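Local coordinates for protein citryl-spermidine/3,4-dihydroxybenzoyl-citryl-spermidine:spermidine ligase (Bacillus anthracis, PDB 3TO3) that catalyses the ATP-dependent condensation of spermidine with citryl-spermidine intermediates in the biosynthesis of the siderophore petrobactin, at residues 437-442 with 509-514; 176-179 with 184-187. All blocks are in the same frame, centred on the assembly; numbering follows the deposited sequence.

The two contacts come one after the other along the chain, contact 2 (176-179 with 184-187) closing before contact 1 (437-442 with 509-514) opens. Their centres lie 28 Å apart and their nearest atoms about 12 Å apart, so they do not touch. Contact 2 joins helix 175-181 to the loop that follows it, in the IucA/IucC part of the chain. Contact 1 sets the loop between strands 434-435 and 443-448 against helix 502-528, in the FhuF-like part. Contact 1 lies directly behind the nucleotide and magnesium; contact 2 is farther off, its N178 side chain about 11 Å from ATP and about 6 Å from that of the ATP-binding residue M284.

Contact 1: 437-442 with 509-514; sequences ESHGQN and LDALFL. With ATP (adenosine-5'-triphosphate), chain E.
This buried loop-on-helix contact backs the ATP and magnesium site: S438 and H439, in the loop leading into strand 443-448, pack on A511 and L512 of helix 502-528. L514 N bonds to L509 O, an i to i+5 bond that makes a pi-helical turn. No hydrogen bond crosses the contact. S438 lies against L512, its CB 3.8 Å from L512 CD1; S438 OG donates a weak hydrogen bond to L436 O, and S438 O accepts a hydrogen bond from N516 ND2 of the same helix as L512, so the loop is also tied to it by a side-chain amide. In the conformer described, one of two modelled, the H439 imidazole meets the A511 methyl obliquely, H439 NE2 lying 3.6 Å from A511 CB; CG anti to the carbonyl carbon (chi1 -60°) brings the ring back to the helix although CB sets out away from it. The far side of the loop faces the nucleotide. G440 N approaches ATP N1 to 3.6 Å, Q441 CB lies 3.6 Å from ATP N3, and Q441, N442 and D459 form the magnesium site. Bent at chi2 (-100°), the Q441 chain passes the ribose and brings OE1 to 3.5 Å from ATP O3B.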
loop_
_atom_site.group_PDB
_atom_site.type_symbol
_atom_site.label_atom_id
_atom_site.label_comp_id
_atom_site.label_asym_id
_atom_site.label_seq_id
_atom_site.Cartn_x
_atom_site.Cartn_y
_atom_site.Cartn_z
ATOM N N GLU B 437 -15.936 12.111 -23.843
ATOM C CA GLU B 437 -14.653 12.530 -23.343
ATOM C C GLU B 437 -13.693 12.189 -24.484
ATOM O O GLU B 437 -13.493 11.051 -24.881
ATOM C CB GLU B 437 -14.304 11.725 -22.111
ATOM C CG GLU B 437 -13.380 12.412 -21.138
ATOM C CD GLU B 437 -12.874 11.449 -20.059
ATOM O OE1 GLU B 437 -12.031 11.872 -19.238
ATOM O OE2 GLU B 437 -13.313 10.270 -20.039
ATOM N N SER B 438 -13.129 13.258 -24.995
ATOM C CA SER B 438 -12.379 13.366 -26.235
ATOM C C SER B 438 -10.856 13.330 -26.106
ATOM O O SER B 438 -10.161 13.844 -26.980
ATOM C CB SER B 438 -12.911 14.473 -27.148
ATOM O OG SER B 438 -13.426 15.567 -26.395
ATOM N N HIS B 439 -10.343 12.867 -24.972
ATOM C CA HIS B 439 -8.893 12.849 -24.804
ATOM C C HIS B 439 -8.282 11.828 -25.782
ATOM O O HIS B 439 -8.998 11.137 -26.522
ATOM C CB HIS B 439 -8.502 12.475 -23.372
ATOM C CG HIS B 439 -9.018 13.408 -22.308
ATOM N ND1 HIS B 439 -9.862 12.989 -21.302
ATOM C CD2 HIS B 439 -8.755 14.714 -22.050
ATOM C CE1 HIS B 439 -10.120 13.998 -20.485
ATOM N NE2 HIS B 439 -9.454 15.055 -20.911
ATOM N N GLY B 440 -6.958 11.725 -25.787
ATOM C CA GLY B 440 -6.272 10.903 -26.768
ATOM C C GLY B 440 -6.512 9.403 -26.708
ATOM O O GLY B 440 -6.486 8.727 -27.744
ATOM N N GLN B 441 -6.751 8.882 -25.510
ATOM C CA GLN B 441 -6.851 7.445 -25.322
ATOM C C GLN B 441 -8.269 6.927 -25.605
ATOM O O GLN B 441 -8.501 5.716 -25.630
ATOM C CB GLN B 441 -6.393 7.069 -23.905
ATOM C CG GLN B 441 -5.610 5.745 -23.822
ATOM C CD GLN B 441 -6.471 4.559 -23.354
ATOM O OE1 GLN B 441 -7.497 4.747 -22.691
ATOM N NE2 GLN B 441 -6.051 3.335 -23.701
ATOM N N ASN B 442 -9.214 7.842 -25.826
ATOM C CA ASN B 442 -10.588 7.470 -26.148
ATOM C C ASN B 442 -10.874 7.376 -27.639
ATOM O O ASN B 442 -12.016 7.128 -28.049
ATOM C CB ASN B 442 -11.568 8.470 -25.544
ATOM C CG ASN B 442 -11.580 8.408 -24.042
ATOM O OD1 ASN B 442 -11.938 9.377 -23.366
ATOM N ND2 ASN B 442 -11.144 7.267 -23.502
ATOM N N LEU B 509 -12.706 22.483 -25.859
ATOM C CA LEU B 509 -11.485 23.260 -25.753
ATOM C C LEU B 509 -10.462 22.500 -24.923
ATOM O O LEU B 509 -9.310 22.353 -25.337
ATOM C CB LEU B 509 -11.736 24.652 -25.142
ATOM C CG LEU B 509 -12.645 25.530 -25.999
ATOM C CD1 LEU B 509 -12.721 26.935 -25.377
ATOM C CD2 LEU B 509 -12.180 25.579 -27.464
ATOM N N ASP B 510 -10.905 22.031 -23.760
ATOM C CA ASP B 510 -10.054 21.402 -22.759
ATOM C C ASP B 510 -9.706 19.950 -23.070
ATOM O O ASP B 510 -8.562 19.551 -23.018
ATOM C CB ASP B 510 -10.765 21.472 -21.403
ATOM C CG ASP B 510 -9.815 21.613 -20.237
ATOM O OD1 ASP B 510 -8.788 22.285 -20.389
ATOM O OD2 ASP B 510 -10.110 21.075 -19.150
ATOM N N ALA B 511 -10.684 19.139 -23.398
ATOM C CA ALA B 511 -10.374 17.736 -23.559
ATOM C C ALA B 511 -9.864 17.443 -24.982
ATOM O O ALA B 511 -8.743 16.956 -25.168
ATOM C CB ALA B 511 -11.535 16.868 -23.172
ATOM N N LEU B 512 -10.696 17.705 -25.978
ATOM C CA LEU B 512 -10.292 17.474 -27.365
ATOM C C LEU B 512 -9.006 18.211 -27.779
ATOM O O LEU B 512 -8.127 17.608 -28.401
ATOM C CB LEU B 512 -11.429 17.827 -28.331
ATOM C CG LEU B 512 -11.182 17.501 -29.809
ATOM C CD1 LEU B 512 -10.980 15.977 -30.083
ATOM C CD2 LEU B 512 -12.335 18.064 -30.658
ATOM N N PHE B 513 -8.907 19.496 -27.440
ATOM C CA PHE B 513 -7.866 20.374 -27.996
ATOM C C PHE B 513 -6.676 20.534 -27.075
ATOM O O PHE B 513 -5.630 20.002 -27.353
ATOM C CB PHE B 513 -8.434 21.740 -28.397
ATOM C CG PHE B 513 -9.241 21.700 -29.674
ATOM C CD1 PHE B 513 -8.902 20.831 -30.690
ATOM C CD2 PHE B 513 -10.343 22.505 -29.842
ATOM C CE1 PHE B 513 -9.629 20.776 -31.864
ATOM C CE2 PHE B 513 -11.080 22.447 -30.997
ATOM C CZ PHE B 513 -10.726 21.578 -32.017
ATOM N N LEU B 514 -6.867 21.227 -25.962
ATOM C CA LEU B 514 -5.793 21.509 -25.037
ATOM C C LEU B 514 -4.992 20.259 -24.625
ATOM O O LEU B 514 -3.785 20.254 -24.755
ATOM C CB LEU B 514 -6.332 22.283 -23.818
ATOM C CG LEU B 514 -5.315 22.908 -22.852
ATOM C CD1 LEU B 514 -5.964 23.964 -21.950
ATOM C CD2 LEU B 514 -4.689 21.837 -21.994
HETATM P PB ATP E . -9.450 3.246 -19.248
HETATM O O1B ATP E . -9.154 1.952 -18.532
HETATM O O2B ATP E . -10.585 3.956 -18.558
HETATM O O3B ATP E . -9.796 2.947 -20.753
HETATM P PA ATP E . -7.551 4.705 -17.961
HETATM O O1A ATP E . -7.867 3.747 -16.828
HETATM O O2A ATP E . -8.051 6.119 -17.691
HETATM O O3A ATP E . -8.198 4.182 -19.274
HETATM O "O5'" ATP E . -5.989 4.720 -18.129
HETATM C "C5'" ATP E . -5.411 4.951 -19.359
HETATM C "C4'" ATP E . -4.039 5.331 -19.361
HETATM O "O4'" ATP E . -3.710 5.984 -20.634
HETATM C "C3'" ATP E . -3.773 6.333 -18.305
HETATM O "O3'" ATP E . -2.822 5.858 -17.433
HETATM C "C2'" ATP E . -3.288 7.524 -19.025
HETATM O "O2'" ATP E . -2.316 8.164 -18.311
HETATM C "C1'" ATP E . -2.750 6.935 -20.283
HETATM N N9 ATP E . -2.490 7.867 -21.347
HETATM C C8 ATP E . -1.327 7.936 -22.019
HETATM N N7 ATP E . -1.439 8.908 -22.935
HETATM C C5 ATP E . -2.672 9.457 -22.859
HETATM C C6 ATP E . -3.313 10.483 -23.567
HETATM N N6 ATP E . -2.606 11.169 -24.614
HETATM N N1 ATP E . -4.587 10.808 -23.247
HETATM C C2 ATP E . -5.233 10.155 -22.259
HETATM N N3 ATP E . -4.641 9.162 -21.556
HETATM C C4 ATP E . -3.362 8.791 -21.832
#

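Contact 2: 176-179 with 184-187; sequences RDNF and EFMR
The loop after helix 175-181, in the part of the chain that belongs to the IucA/IucC family, folds back onto the helix here: F185 of the loop packs on N178 and F179. The main element is a T-shaped aromatic pair in which F179 directs its edge at the face of F185, with centroids 5.2 Å apart and planes at 74°. F179 CD1 stands over the centre of the F185 ring, 3.9 Å from F185 CZ, while E184 CB covers the opposite face. Beside this pair, the N178 amide plane stands at 85° to the F185 ring, with N178 ND2 3.7 Å from F185 CE1. CG of N178 lies anti to the backbone N (chi1 -172°), carrying the amide to the loop. The helix backbone also takes part, N178 O lying 3.4 Å from F185 CD1. At the margin, R187 CG rests 3.8 Å from F179 O. I134 of helix 115-138 touches both phenylalanines, and Y7 meets the F179 ring. A water links the polar ends: it accepts from N178 ND2 at 3.2 Å and donates to E184 OE2 at 2.7 Å. R170 bonds to both N178 OD1 and E184 OE1, and K168 forms a salt bridge with E184 OE2. The two segments thus meet by ring packing and a polar cluster bridged by water and R170, with no direct hydrogen bond between them.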
loop_
_atom_site.group_PDB
_atom_site.type_symbol
_atom_site.label_atom_id
_atom_site.label_comp_id
_atom_site.label_asym_id
_atom_site.label_seq_id
_atom_site.Cartn_x
_atom_site.Cartn_y
_atom_site.Cartn_z
ATOM N N ARG B 176 8.394 -7.083 -10.445
ATOM C CA ARG B 176 8.044 -8.380 -11.006
ATOM C C ARG B 176 6.627 -8.390 -11.583
ATOM O O ARG B 176 6.415 -8.805 -12.716
ATOM C CB ARG B 176 8.243 -9.468 -9.958
ATOM C CG ARG B 176 8.471 -10.847 -10.531
ATOM C CD ARG B 176 9.129 -11.767 -9.504
ATOM N NE ARG B 176 10.568 -11.568 -9.474
ATOM C CZ ARG B 176 11.383 -12.071 -10.395
ATOM N NH1 ARG B 176 10.878 -12.788 -11.394
ATOM N NH2 ARG B 176 12.688 -11.855 -10.331
ATOM N N ASP B 177 5.660 -7.901 -10.809
ATOM C CA ASP B 177 4.320 -7.691 -11.324
ATOM C C ASP B 177 4.318 -6.741 -12.519
ATOM O O ASP B 177 3.532 -6.904 -13.458
ATOM C CB ASP B 177 3.395 -7.155 -10.230
ATOM C CG ASP B 177 2.883 -8.259 -9.297
ATOM O OD1 ASP B 177 2.762 -9.435 -9.730
ATOM O OD2 ASP B 177 2.593 -7.933 -8.128
ATOM N N ASN B 178 5.193 -5.745 -12.487
ATOM C CA ASN B 178 5.236 -4.782 -13.579
ATOM C C ASN B 178 5.631 -5.486 -14.890
ATOM O O ASN B 178 5.002 -5.268 -15.949
ATOM C CB ASN B 178 6.202 -3.617 -13.278
ATOM C CG ASN B 178 6.110 -2.543 -14.307
ATOM O OD1 ASN B 178 5.008 -1.981 -14.519
ATOM N ND2 ASN B 178 7.229 -2.281 -15.016
ATOM N N PHE B 179 6.677 -6.317 -14.804
ATOM C CA PHE B 179 7.084 -7.188 -15.898
ATOM C C PHE B 179 5.935 -8.085 -16.385
ATOM O O PHE B 179 5.800 -8.323 -17.582
ATOM C CB PHE B 179 8.242 -8.068 -15.489
ATOM C CG PHE B 179 9.585 -7.453 -15.724
ATOM C CD1 PHE B 179 9.814 -6.635 -16.803
ATOM C CD2 PHE B 179 10.620 -7.697 -14.861
ATOM C CE1 PHE B 179 11.069 -6.072 -17.000
ATOM C CE2 PHE B 179 11.863 -7.137 -15.062
ATOM C CZ PHE B 179 12.085 -6.326 -16.131
ATOM N N GLU B 184 3.617 -2.729 -21.761
ATOM C CA GLU B 184 4.818 -2.674 -22.610
ATOM C C GLU B 184 5.361 -4.070 -22.926
ATOM O O GLU B 184 6.022 -4.274 -23.957
ATOM C CB GLU B 184 5.957 -1.860 -21.957
ATOM C CG GLU B 184 5.605 -0.430 -21.564
ATOM C CD GLU B 184 5.290 -0.283 -20.072
ATOM O OE1 GLU B 184 4.650 -1.195 -19.494
ATOM O OE2 GLU B 184 5.701 0.738 -19.475
ATOM N N PHE B 185 5.123 -5.013 -22.016
ATOM C CA PHE B 185 5.761 -6.317 -22.120
ATOM C C PHE B 185 4.952 -7.377 -22.856
ATOM O O PHE B 185 5.472 -8.454 -23.163
ATOM C CB PHE B 185 6.278 -6.766 -20.755
ATOM C CG PHE B 185 7.019 -5.685 -20.049
ATOM C CD1 PHE B 185 6.422 -4.979 -19.010
ATOM C CD2 PHE B 185 8.285 -5.304 -20.477
ATOM C CE1 PHE B 185 7.095 -3.945 -18.370
ATOM C CE2 PHE B 185 8.962 -4.284 -19.843
ATOM C CZ PHE B 185 8.352 -3.607 -18.764
HETATM N N MSE B 186 3.702 -7.044 -23.158
HETATM C CA MSE B 186 2.852 -7.838 -24.061
HETATM C C MSE B 186 2.787 -9.286 -23.654
HETATM O O MSE B 186 2.894 -10.172 -24.496
HETATM C CB MSE B 186 3.373 -7.776 -25.488
HETATM C CG MSE B 186 3.188 -6.439 -26.153
HETATM SE SE MSE B 186 3.676 -6.563 -28.034
HETATM C CE MSE B 186 5.609 -6.633 -27.833
ATOM N N ARG B 187 2.657 -9.523 -22.363
ATOM C CA ARG B 187 2.628 -10.875 -21.844
ATOM C C ARG B 187 1.205 -11.399 -21.940
ATOM O O ARG B 187 0.268 -10.703 -21.585
ATOM C CB ARG B 187 3.101 -10.889 -20.397
ATOM C CG ARG B 187 4.605 -10.775 -20.249
ATOM C CD ARG B 187 5.260 -12.125 -20.420
ATOM N NE ARG B 187 6.707 -12.045 -20.281
ATOM C CZ ARG B 187 7.545 -11.780 -21.282
ATOM N NH1 ARG B 187 7.070 -11.562 -22.506
ATOM N NH2 ARG B 187 8.856 -11.728 -21.060
HETATM O O HOH W 1 7.257 -0.270 -17.490
#